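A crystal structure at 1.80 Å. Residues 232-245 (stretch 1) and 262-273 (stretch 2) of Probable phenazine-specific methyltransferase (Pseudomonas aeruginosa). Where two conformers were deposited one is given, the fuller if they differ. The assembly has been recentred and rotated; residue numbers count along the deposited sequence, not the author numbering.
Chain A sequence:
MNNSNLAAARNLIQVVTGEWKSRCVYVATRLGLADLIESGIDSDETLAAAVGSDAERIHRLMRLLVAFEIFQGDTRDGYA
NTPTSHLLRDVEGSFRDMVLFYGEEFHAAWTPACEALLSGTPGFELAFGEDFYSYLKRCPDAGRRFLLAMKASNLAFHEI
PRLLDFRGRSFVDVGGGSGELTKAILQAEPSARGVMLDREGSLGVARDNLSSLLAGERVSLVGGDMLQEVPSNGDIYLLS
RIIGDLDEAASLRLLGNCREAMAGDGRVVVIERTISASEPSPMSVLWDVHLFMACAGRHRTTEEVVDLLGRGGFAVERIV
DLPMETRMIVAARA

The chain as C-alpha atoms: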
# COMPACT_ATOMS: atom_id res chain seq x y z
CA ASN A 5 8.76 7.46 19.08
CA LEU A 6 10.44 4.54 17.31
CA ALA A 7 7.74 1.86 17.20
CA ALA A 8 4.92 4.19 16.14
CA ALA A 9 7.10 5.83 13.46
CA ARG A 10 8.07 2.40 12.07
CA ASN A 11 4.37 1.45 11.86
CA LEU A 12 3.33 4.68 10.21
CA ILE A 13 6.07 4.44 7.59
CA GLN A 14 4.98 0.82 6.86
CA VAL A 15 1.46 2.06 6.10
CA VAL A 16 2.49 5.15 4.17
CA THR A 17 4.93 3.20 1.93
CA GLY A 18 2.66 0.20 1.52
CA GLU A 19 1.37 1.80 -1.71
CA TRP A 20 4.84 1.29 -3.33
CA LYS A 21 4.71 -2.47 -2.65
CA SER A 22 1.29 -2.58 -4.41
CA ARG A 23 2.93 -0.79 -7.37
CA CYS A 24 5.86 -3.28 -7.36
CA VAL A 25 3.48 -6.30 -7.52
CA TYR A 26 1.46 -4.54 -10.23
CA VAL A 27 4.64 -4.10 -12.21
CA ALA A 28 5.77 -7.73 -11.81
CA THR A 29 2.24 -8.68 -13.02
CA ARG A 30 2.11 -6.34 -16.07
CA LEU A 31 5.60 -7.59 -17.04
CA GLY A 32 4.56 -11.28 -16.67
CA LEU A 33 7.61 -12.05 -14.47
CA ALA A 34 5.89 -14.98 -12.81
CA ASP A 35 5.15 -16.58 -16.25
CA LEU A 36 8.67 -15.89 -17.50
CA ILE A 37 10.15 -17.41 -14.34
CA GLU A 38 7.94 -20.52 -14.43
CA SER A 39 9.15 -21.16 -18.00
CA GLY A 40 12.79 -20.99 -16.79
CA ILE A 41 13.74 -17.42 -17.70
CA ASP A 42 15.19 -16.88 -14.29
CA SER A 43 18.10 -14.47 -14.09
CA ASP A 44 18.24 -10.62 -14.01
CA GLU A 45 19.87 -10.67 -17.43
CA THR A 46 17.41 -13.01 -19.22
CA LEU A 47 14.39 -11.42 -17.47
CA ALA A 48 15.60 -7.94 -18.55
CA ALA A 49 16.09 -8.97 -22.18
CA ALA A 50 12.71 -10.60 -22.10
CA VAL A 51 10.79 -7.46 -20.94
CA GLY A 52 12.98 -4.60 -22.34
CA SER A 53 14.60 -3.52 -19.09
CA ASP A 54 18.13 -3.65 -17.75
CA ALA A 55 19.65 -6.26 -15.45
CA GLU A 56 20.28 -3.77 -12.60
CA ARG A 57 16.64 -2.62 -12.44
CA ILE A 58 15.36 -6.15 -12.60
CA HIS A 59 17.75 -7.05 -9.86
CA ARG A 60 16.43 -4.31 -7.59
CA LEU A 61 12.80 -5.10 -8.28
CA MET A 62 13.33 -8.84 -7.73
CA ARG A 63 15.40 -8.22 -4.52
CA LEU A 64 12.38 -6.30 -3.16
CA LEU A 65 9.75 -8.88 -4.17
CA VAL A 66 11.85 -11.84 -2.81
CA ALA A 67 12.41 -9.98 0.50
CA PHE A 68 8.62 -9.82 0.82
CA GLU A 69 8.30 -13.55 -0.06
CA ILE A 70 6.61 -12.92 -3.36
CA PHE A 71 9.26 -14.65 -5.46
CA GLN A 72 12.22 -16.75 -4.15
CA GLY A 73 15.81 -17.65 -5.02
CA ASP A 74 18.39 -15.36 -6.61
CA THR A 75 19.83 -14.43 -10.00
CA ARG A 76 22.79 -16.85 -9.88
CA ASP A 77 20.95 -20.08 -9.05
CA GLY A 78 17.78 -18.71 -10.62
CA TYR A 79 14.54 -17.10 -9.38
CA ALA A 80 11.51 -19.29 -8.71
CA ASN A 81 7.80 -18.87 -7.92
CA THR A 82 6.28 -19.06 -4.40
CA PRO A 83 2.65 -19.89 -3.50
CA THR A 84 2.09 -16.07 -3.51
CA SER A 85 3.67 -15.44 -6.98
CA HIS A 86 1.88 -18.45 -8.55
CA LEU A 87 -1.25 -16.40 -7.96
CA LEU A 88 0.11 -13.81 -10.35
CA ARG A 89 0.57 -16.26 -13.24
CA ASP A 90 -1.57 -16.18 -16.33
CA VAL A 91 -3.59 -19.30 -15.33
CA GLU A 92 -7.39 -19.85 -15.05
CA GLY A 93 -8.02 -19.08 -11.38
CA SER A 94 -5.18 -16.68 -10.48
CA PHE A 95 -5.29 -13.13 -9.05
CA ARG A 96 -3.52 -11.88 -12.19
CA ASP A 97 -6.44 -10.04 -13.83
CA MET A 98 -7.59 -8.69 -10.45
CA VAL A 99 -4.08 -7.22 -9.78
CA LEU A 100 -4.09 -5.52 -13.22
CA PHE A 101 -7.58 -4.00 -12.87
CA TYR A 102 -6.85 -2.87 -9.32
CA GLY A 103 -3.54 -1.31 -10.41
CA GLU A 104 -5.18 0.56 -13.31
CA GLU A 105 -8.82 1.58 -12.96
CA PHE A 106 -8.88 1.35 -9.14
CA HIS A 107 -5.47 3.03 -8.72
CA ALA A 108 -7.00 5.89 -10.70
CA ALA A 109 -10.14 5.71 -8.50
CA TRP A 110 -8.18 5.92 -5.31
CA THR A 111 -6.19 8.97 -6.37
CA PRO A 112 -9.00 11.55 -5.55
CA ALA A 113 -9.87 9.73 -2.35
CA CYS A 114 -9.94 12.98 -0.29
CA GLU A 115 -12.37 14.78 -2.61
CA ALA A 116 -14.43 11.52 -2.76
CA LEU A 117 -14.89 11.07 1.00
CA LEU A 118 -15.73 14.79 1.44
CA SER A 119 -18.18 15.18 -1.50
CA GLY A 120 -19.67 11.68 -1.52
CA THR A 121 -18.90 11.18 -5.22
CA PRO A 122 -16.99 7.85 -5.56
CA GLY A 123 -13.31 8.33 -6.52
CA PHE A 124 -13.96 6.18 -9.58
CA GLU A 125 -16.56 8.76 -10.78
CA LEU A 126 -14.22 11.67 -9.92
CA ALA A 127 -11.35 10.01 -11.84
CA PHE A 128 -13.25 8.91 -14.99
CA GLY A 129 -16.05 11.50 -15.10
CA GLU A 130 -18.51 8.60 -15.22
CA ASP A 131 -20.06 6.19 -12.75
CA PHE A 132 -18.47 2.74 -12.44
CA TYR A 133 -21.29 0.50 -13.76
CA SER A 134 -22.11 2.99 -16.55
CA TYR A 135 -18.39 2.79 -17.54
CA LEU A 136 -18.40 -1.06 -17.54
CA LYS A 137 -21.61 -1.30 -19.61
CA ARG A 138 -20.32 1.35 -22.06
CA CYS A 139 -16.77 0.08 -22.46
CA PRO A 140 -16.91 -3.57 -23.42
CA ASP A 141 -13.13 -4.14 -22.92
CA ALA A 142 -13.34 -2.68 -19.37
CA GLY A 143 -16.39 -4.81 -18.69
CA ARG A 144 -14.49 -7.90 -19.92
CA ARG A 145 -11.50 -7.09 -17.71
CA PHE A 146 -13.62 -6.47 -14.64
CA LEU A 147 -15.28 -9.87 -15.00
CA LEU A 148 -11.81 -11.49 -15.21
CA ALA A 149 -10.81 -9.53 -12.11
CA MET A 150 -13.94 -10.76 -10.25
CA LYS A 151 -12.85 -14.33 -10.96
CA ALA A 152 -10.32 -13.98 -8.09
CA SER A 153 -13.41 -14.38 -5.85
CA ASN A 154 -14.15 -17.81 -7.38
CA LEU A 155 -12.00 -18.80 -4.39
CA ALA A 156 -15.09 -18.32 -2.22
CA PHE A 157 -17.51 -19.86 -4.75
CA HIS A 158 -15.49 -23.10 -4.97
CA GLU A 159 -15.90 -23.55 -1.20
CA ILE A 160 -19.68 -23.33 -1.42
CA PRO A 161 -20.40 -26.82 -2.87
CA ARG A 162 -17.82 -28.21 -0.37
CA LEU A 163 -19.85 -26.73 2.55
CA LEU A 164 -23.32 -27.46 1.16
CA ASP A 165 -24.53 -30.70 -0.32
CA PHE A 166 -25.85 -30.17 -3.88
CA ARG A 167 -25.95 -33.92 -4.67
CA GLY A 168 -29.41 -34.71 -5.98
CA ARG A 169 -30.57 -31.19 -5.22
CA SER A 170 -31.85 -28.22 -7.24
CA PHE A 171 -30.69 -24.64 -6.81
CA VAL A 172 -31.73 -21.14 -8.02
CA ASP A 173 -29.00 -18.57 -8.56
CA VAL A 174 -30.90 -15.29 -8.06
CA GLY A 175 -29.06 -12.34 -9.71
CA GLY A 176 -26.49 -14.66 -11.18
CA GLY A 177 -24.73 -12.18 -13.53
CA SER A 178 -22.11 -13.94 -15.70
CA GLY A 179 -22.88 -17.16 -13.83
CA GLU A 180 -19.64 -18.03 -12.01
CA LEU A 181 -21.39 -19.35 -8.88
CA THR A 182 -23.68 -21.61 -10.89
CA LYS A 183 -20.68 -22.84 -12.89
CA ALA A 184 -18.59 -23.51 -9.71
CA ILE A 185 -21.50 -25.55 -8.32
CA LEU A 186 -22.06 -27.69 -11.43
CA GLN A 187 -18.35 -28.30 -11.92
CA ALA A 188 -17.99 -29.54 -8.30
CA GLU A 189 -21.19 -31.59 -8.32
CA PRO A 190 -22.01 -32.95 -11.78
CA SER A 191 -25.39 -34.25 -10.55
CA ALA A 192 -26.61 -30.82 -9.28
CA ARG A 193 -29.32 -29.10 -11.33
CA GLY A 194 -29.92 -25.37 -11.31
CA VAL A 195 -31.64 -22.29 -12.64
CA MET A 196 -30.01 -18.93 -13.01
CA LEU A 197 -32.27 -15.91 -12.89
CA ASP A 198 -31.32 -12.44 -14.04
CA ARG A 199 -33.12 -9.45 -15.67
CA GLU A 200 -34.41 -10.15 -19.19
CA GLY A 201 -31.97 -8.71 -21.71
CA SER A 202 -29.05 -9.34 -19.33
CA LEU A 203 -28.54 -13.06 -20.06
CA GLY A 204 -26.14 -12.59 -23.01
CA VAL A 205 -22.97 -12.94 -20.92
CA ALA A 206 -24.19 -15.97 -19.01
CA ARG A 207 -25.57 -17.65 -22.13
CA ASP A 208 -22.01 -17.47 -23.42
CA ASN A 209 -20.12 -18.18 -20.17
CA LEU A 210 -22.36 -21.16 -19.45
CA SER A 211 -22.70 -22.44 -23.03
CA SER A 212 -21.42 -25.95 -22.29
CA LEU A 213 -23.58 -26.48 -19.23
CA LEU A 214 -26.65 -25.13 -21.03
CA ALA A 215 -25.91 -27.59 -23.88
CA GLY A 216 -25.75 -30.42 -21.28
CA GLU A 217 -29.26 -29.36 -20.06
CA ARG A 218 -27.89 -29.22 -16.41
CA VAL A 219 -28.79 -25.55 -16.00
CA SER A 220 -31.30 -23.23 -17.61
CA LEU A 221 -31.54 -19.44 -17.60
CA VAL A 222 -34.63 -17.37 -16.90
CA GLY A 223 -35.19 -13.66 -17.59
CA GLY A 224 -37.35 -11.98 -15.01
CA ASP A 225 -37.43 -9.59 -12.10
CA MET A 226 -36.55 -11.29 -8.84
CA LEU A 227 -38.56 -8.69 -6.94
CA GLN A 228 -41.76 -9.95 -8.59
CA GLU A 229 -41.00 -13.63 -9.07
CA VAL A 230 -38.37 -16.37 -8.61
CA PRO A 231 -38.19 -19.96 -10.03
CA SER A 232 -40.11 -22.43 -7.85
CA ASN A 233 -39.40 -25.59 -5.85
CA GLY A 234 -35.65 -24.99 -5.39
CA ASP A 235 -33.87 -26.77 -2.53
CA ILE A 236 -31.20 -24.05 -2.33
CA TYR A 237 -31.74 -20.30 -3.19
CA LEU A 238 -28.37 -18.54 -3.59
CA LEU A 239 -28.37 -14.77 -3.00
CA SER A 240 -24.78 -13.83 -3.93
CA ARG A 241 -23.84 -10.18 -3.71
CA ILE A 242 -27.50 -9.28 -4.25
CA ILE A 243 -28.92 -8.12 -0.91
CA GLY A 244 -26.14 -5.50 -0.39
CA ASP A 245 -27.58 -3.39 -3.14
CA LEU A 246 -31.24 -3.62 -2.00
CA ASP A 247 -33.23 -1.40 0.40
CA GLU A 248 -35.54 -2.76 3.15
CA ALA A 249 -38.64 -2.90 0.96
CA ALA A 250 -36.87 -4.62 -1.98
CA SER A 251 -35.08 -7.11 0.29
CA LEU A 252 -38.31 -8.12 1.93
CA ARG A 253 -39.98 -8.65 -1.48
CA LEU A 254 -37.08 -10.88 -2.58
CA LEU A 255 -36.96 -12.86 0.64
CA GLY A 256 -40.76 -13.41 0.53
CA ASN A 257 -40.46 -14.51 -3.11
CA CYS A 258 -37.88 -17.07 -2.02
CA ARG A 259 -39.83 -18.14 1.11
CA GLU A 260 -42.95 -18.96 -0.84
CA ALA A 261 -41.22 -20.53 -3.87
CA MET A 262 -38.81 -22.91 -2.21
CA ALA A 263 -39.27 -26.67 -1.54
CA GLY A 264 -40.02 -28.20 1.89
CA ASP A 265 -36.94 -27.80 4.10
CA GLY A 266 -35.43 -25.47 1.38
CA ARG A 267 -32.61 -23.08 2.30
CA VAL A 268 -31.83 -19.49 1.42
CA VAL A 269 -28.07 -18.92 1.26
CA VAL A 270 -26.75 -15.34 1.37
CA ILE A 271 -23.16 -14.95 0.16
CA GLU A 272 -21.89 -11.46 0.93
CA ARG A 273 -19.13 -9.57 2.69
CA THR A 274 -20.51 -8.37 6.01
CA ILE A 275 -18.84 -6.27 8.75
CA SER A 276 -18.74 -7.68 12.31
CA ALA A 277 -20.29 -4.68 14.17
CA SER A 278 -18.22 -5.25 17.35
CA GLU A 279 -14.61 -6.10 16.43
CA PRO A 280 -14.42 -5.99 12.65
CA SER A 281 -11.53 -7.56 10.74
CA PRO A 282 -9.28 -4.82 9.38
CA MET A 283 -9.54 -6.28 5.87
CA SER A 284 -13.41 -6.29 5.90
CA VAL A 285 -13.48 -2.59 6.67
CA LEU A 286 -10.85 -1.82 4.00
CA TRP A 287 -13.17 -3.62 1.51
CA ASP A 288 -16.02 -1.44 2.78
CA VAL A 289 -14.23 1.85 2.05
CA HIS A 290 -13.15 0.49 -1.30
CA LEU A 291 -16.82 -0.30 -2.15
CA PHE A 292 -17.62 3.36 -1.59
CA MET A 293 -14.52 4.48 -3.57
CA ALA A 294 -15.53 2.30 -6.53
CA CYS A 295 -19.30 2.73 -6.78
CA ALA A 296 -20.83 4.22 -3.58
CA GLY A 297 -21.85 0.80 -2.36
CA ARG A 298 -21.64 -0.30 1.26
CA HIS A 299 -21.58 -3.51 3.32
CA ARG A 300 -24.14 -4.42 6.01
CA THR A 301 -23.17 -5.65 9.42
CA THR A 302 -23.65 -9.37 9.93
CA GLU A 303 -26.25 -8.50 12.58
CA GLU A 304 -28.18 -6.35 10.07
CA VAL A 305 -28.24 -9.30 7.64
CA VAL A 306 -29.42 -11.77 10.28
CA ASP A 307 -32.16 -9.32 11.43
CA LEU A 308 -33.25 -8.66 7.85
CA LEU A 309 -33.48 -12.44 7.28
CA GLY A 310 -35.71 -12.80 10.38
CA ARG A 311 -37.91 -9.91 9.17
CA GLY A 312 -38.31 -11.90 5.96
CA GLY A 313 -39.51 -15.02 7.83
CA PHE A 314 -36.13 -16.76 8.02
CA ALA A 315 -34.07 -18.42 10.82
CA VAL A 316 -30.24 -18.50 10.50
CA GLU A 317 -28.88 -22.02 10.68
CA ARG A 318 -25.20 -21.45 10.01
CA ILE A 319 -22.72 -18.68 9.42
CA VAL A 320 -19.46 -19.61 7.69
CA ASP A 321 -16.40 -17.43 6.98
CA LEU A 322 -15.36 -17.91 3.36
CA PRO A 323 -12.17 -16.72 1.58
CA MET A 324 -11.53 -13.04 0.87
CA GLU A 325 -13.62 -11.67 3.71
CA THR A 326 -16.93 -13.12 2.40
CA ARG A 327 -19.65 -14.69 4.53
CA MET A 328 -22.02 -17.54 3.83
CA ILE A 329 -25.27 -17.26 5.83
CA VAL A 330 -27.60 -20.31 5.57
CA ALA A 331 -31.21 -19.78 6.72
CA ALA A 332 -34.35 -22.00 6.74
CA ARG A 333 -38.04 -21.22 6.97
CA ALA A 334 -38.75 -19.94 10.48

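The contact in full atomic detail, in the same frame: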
# COMPACT_ATOMS: atom_id res chain seq x y z
N SER A 232 -39.52 -21.70 -8.97
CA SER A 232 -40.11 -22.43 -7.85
C SER A 232 -39.44 -23.77 -7.52
O SER A 232 -38.73 -24.38 -8.36
CB SER A 232 -41.63 -22.66 -8.08
OG SER A 232 -42.39 -21.53 -7.71
N ASN A 233 -39.74 -24.23 -6.31
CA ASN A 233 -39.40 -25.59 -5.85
C ASN A 233 -37.90 -25.88 -5.70
O ASN A 233 -37.50 -27.03 -5.72
CB ASN A 233 -40.07 -26.68 -6.79
CG ASN A 233 -40.34 -28.00 -6.05
OD1 ASN A 233 -40.69 -27.96 -4.85
ND2 ASN A 233 -40.16 -29.16 -6.73
N GLY A 234 -37.09 -24.83 -5.55
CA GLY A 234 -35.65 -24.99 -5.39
C GLY A 234 -35.39 -25.50 -3.99
O GLY A 234 -36.07 -25.10 -3.06
N ASP A 235 -34.41 -26.38 -3.85
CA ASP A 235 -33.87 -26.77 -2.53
C ASP A 235 -32.96 -25.69 -1.94
O ASP A 235 -32.97 -25.45 -0.72
CB ASP A 235 -33.13 -28.11 -2.62
CG ASP A 235 -34.03 -29.25 -3.12
OD1 ASP A 235 -35.15 -29.40 -2.56
OD2 ASP A 235 -33.62 -29.93 -4.06
N ILE A 236 -32.16 -25.06 -2.81
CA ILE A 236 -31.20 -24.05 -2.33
C ILE A 236 -31.35 -22.76 -3.19
O ILE A 236 -31.24 -22.83 -4.43
CB ILE A 236 -29.75 -24.59 -2.41
CG1 ILE A 236 -29.58 -25.81 -1.51
CG2 ILE A 236 -28.76 -23.47 -2.01
CD1 ILE A 236 -28.39 -26.70 -1.84
N TYR A 237 -31.62 -21.63 -2.53
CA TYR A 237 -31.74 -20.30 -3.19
C TYR A 237 -30.50 -19.49 -2.80
O TYR A 237 -30.35 -19.11 -1.64
CB TYR A 237 -33.00 -19.56 -2.73
CG TYR A 237 -34.20 -20.17 -3.44
CD1 TYR A 237 -34.67 -21.45 -3.10
CD2 TYR A 237 -34.84 -19.47 -4.48
CE1 TYR A 237 -35.75 -22.02 -3.82
CE2 TYR A 237 -35.92 -20.03 -5.17
CZ TYR A 237 -36.36 -21.30 -4.83
OH TYR A 237 -37.41 -21.86 -5.55
N LEU A 238 -29.66 -19.23 -3.79
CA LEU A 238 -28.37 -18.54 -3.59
C LEU A 238 -28.59 -17.08 -3.90
O LEU A 238 -29.07 -16.75 -5.00
CB LEU A 238 -27.39 -19.12 -4.60
CG LEU A 238 -27.17 -20.62 -4.49
CD1 LEU A 238 -26.66 -21.13 -5.85
CD2 LEU A 238 -26.33 -21.01 -3.27
N LEU A 239 -28.26 -16.22 -2.93
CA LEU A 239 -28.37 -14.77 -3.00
C LEU A 239 -26.95 -14.22 -2.86
O LEU A 239 -26.51 -13.94 -1.75
CB LEU A 239 -29.28 -14.24 -1.84
CG LEU A 239 -30.79 -14.17 -2.11
CD1 LEU A 239 -31.33 -15.48 -2.70
CD2 LEU A 239 -31.60 -13.75 -0.84
N SER A 240 -26.21 -14.14 -3.97
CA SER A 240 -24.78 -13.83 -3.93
C SER A 240 -24.62 -12.39 -4.34
O SER A 240 -25.00 -12.01 -5.47
CB SER A 240 -23.99 -14.75 -4.86
OG SER A 240 -22.61 -14.37 -5.00
N ARG A 241 -24.08 -11.59 -3.43
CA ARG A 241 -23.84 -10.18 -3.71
C ARG A 241 -25.08 -9.51 -4.30
O ARG A 241 -24.98 -8.77 -5.26
CB ARG A 241 -22.66 -10.03 -4.68
CG ARG A 241 -21.37 -10.55 -4.13
CD ARG A 241 -20.16 -9.92 -4.84
NE ARG A 241 -19.51 -10.83 -5.80
CZ ARG A 241 -18.70 -11.84 -5.44
NH1 ARG A 241 -18.46 -12.07 -4.15
NH2 ARG A 241 -18.14 -12.61 -6.37
N ILE A 242 -26.25 -9.82 -3.74
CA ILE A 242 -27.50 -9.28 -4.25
C ILE A 242 -28.21 -8.42 -3.20
O ILE A 242 -28.72 -7.37 -3.51
CB ILE A 242 -28.39 -10.38 -4.92
CG1 ILE A 242 -29.26 -9.78 -6.04
CG2 ILE A 242 -29.20 -11.14 -3.89
CD1 ILE A 242 -28.53 -9.44 -7.38
N ILE A 243 -28.23 -8.86 -1.96
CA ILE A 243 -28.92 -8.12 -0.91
C ILE A 243 -28.26 -6.74 -0.64
O ILE A 243 -28.96 -5.73 -0.45
CB ILE A 243 -29.01 -9.00 0.37
CG1 ILE A 243 -30.04 -10.11 0.16
CG2 ILE A 243 -29.32 -8.18 1.63
CD1 ILE A 243 -31.47 -9.62 -0.14
N GLY A 244 -26.92 -6.72 -0.67
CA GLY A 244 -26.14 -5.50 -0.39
C GLY A 244 -26.63 -4.27 -1.13
O GLY A 244 -26.53 -3.13 -0.66
N ASP A 245 -27.21 -4.50 -2.31
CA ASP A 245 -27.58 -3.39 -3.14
C ASP A 245 -29.05 -2.98 -2.96
O ASP A 245 -29.48 -1.99 -3.57
CB ASP A 245 -27.31 -3.72 -4.61
CG ASP A 245 -27.26 -2.49 -5.50
OD1 ASP A 245 -27.21 -1.35 -4.97
OD2 ASP A 245 -27.27 -2.65 -6.74
N MET A 262 -39.72 -21.82 -2.50
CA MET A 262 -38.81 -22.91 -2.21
C MET A 262 -39.52 -24.20 -1.81
O MET A 262 -40.65 -24.14 -1.34
CB MET A 262 -37.80 -22.47 -1.15
CG MET A 262 -38.36 -22.32 0.23
SD MET A 262 -37.02 -21.90 1.34
CE MET A 262 -37.92 -21.67 2.87
N ALA A 263 -38.85 -25.34 -2.04
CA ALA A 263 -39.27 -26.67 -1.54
C ALA A 263 -39.36 -26.77 -0.02
O ALA A 263 -38.81 -25.92 0.69
CB ALA A 263 -38.31 -27.74 -2.07
N GLY A 264 -40.05 -27.83 0.48
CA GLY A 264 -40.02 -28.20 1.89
C GLY A 264 -38.60 -28.37 2.43
O GLY A 264 -37.80 -29.12 1.88
N ASP A 265 -38.28 -27.67 3.53
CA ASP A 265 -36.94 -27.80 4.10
C ASP A 265 -35.88 -27.13 3.17
O ASP A 265 -34.67 -27.42 3.28
CB ASP A 265 -36.64 -29.30 4.35
CG ASP A 265 -35.28 -29.56 4.96
OD1 ASP A 265 -35.09 -29.23 6.15
OD2 ASP A 265 -34.41 -30.17 4.27
N GLY A 266 -36.34 -26.23 2.28
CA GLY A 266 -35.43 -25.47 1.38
C GLY A 266 -34.56 -24.54 2.21
O GLY A 266 -34.86 -24.28 3.39
N ARG A 267 -33.51 -23.98 1.58
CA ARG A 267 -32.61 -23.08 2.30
C ARG A 267 -32.47 -21.84 1.44
O ARG A 267 -32.53 -21.94 0.23
CB ARG A 267 -31.20 -23.71 2.52
CG ARG A 267 -31.13 -24.91 3.54
CD ARG A 267 -31.78 -24.50 4.88
NE ARG A 267 -31.69 -25.50 5.95
CZ ARG A 267 -32.70 -26.31 6.29
NH1 ARG A 267 -32.53 -27.17 7.28
NH2 ARG A 267 -33.86 -26.28 5.65
N VAL A 268 -32.32 -20.69 2.08
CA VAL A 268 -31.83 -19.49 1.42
C VAL A 268 -30.39 -19.32 1.90
O VAL A 268 -30.07 -19.55 3.09
CB VAL A 268 -32.69 -18.25 1.72
CG1 VAL A 268 -31.92 -16.96 1.51
CG2 VAL A 268 -33.97 -18.24 0.85
N VAL A 269 -29.49 -19.00 0.96
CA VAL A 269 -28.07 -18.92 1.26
C VAL A 269 -27.58 -17.55 0.75
O VAL A 269 -27.62 -17.28 -0.46
CB VAL A 269 -27.27 -20.08 0.56
CG1 VAL A 269 -25.70 -19.83 0.68
CG2 VAL A 269 -27.68 -21.46 1.15
N VAL A 270 -27.20 -16.68 1.69
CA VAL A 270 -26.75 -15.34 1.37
C VAL A 270 -25.22 -15.37 1.37
O VAL A 270 -24.57 -15.83 2.35
CB VAL A 270 -27.23 -14.37 2.44
CG1 VAL A 270 -26.66 -12.98 2.17
CG2 VAL A 270 -28.79 -14.34 2.53
N ILE A 271 -24.62 -14.95 0.26
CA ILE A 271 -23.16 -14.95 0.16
C ILE A 271 -22.81 -13.51 -0.02
O ILE A 271 -23.19 -12.93 -1.04
CB ILE A 271 -22.70 -15.78 -1.07
CG1 ILE A 271 -23.20 -17.21 -0.95
CG2 ILE A 271 -21.18 -15.73 -1.21
CD1 ILE A 271 -23.43 -17.86 -2.31
N GLU A 272 -22.13 -12.90 0.98
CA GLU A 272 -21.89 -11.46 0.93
C GLU A 272 -20.79 -11.07 1.90
O GLU A 272 -20.58 -11.76 2.90
CB GLU A 272 -23.16 -10.64 1.22
CG GLU A 272 -23.21 -9.36 0.31
CD GLU A 272 -24.58 -8.97 -0.20
OE1 GLU A 272 -25.57 -9.07 0.55
OE2 GLU A 272 -24.68 -8.52 -1.37
N ARG A 273 -20.04 -10.02 1.61
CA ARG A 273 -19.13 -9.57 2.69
C ARG A 273 -19.94 -8.82 3.73
O ARG A 273 -20.67 -7.92 3.39
CB ARG A 273 -18.07 -8.59 2.20
CG ARG A 273 -17.13 -9.13 1.21
CD ARG A 273 -15.84 -8.19 1.25
NE ARG A 273 -14.87 -8.89 0.43
CZ ARG A 273 -14.65 -8.56 -0.81
NH1 ARG A 273 -15.23 -7.47 -1.30
NH2 ARG A 273 -13.79 -9.27 -1.51
O HOH W 1 -35.50 -28.58 0.06

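The carboxylate of Glu272 finishes this sheet where the backbone ladder stops. Stretch 1 turns away after Arg241, and the acid reaches across to the loop: Gly244 N donates to Glu272 OE2 and to Glu272 OE1, both at 3.0 Å and both weak, a forked contact in which neither oxygen is well aligned. Ile242 N lies 3.1 Å from Glu272 OE2, but at too poor an angle for a hydrogen bond. Gly244 leaves the space this needs, since an ideal CB there would fall 2.9 Å from Glu272 OE2, a clash.

Behind this end lies a regular parallel pairing, Ile236 with Arg267 through Ser240 with Ile271, the strands inclined by 18°. Within the ladder the odd-numbered residues of stretch 1, from Asp235 to Arg241, make the backbone bonds. Tyr237 N donates to Arg267 O (2.9 Å) and Tyr237 O accepts from Val269 N (2.7 Å); Leu239 N donates to Val269 O (2.8 Å) and Leu239 O accepts from Ile271 N (2.9 Å). Arg241 N to Ile271 O, at 2.9 Å, is the last rung. The intervening residues add CA-H...O contacts, such as Ser240 CA to Ile271 O at 3.4 Å.

Side chains alternate between faces. Ile236 and Leu238 share one with Val269 and Ile271, where Ile236 CG2 meets Val269 CG2 at 3.9 Å; Tyr237 and Leu239 pack on the other with Val268 and Val270, Leu239 CD2 lying 4.0 Å from Val268 CG1.

The entry is built on one turn and on glycines. Ala263 N donates to Gly234 O (3.0 Å), then a type II turn from Ala263 to Gly266, closed by Gly266 N to Ala263 O (3.0 Å), leads into Arg267 N bonding Asp235 O (2.8 Å). Tyr237 folds back, its OH accepting from Gly234 N (3.0 Å) while its CE1 packs 3.4 Å from Met262 CB. One water bridges Asp235 OD1 and Gly264 O, donating to both.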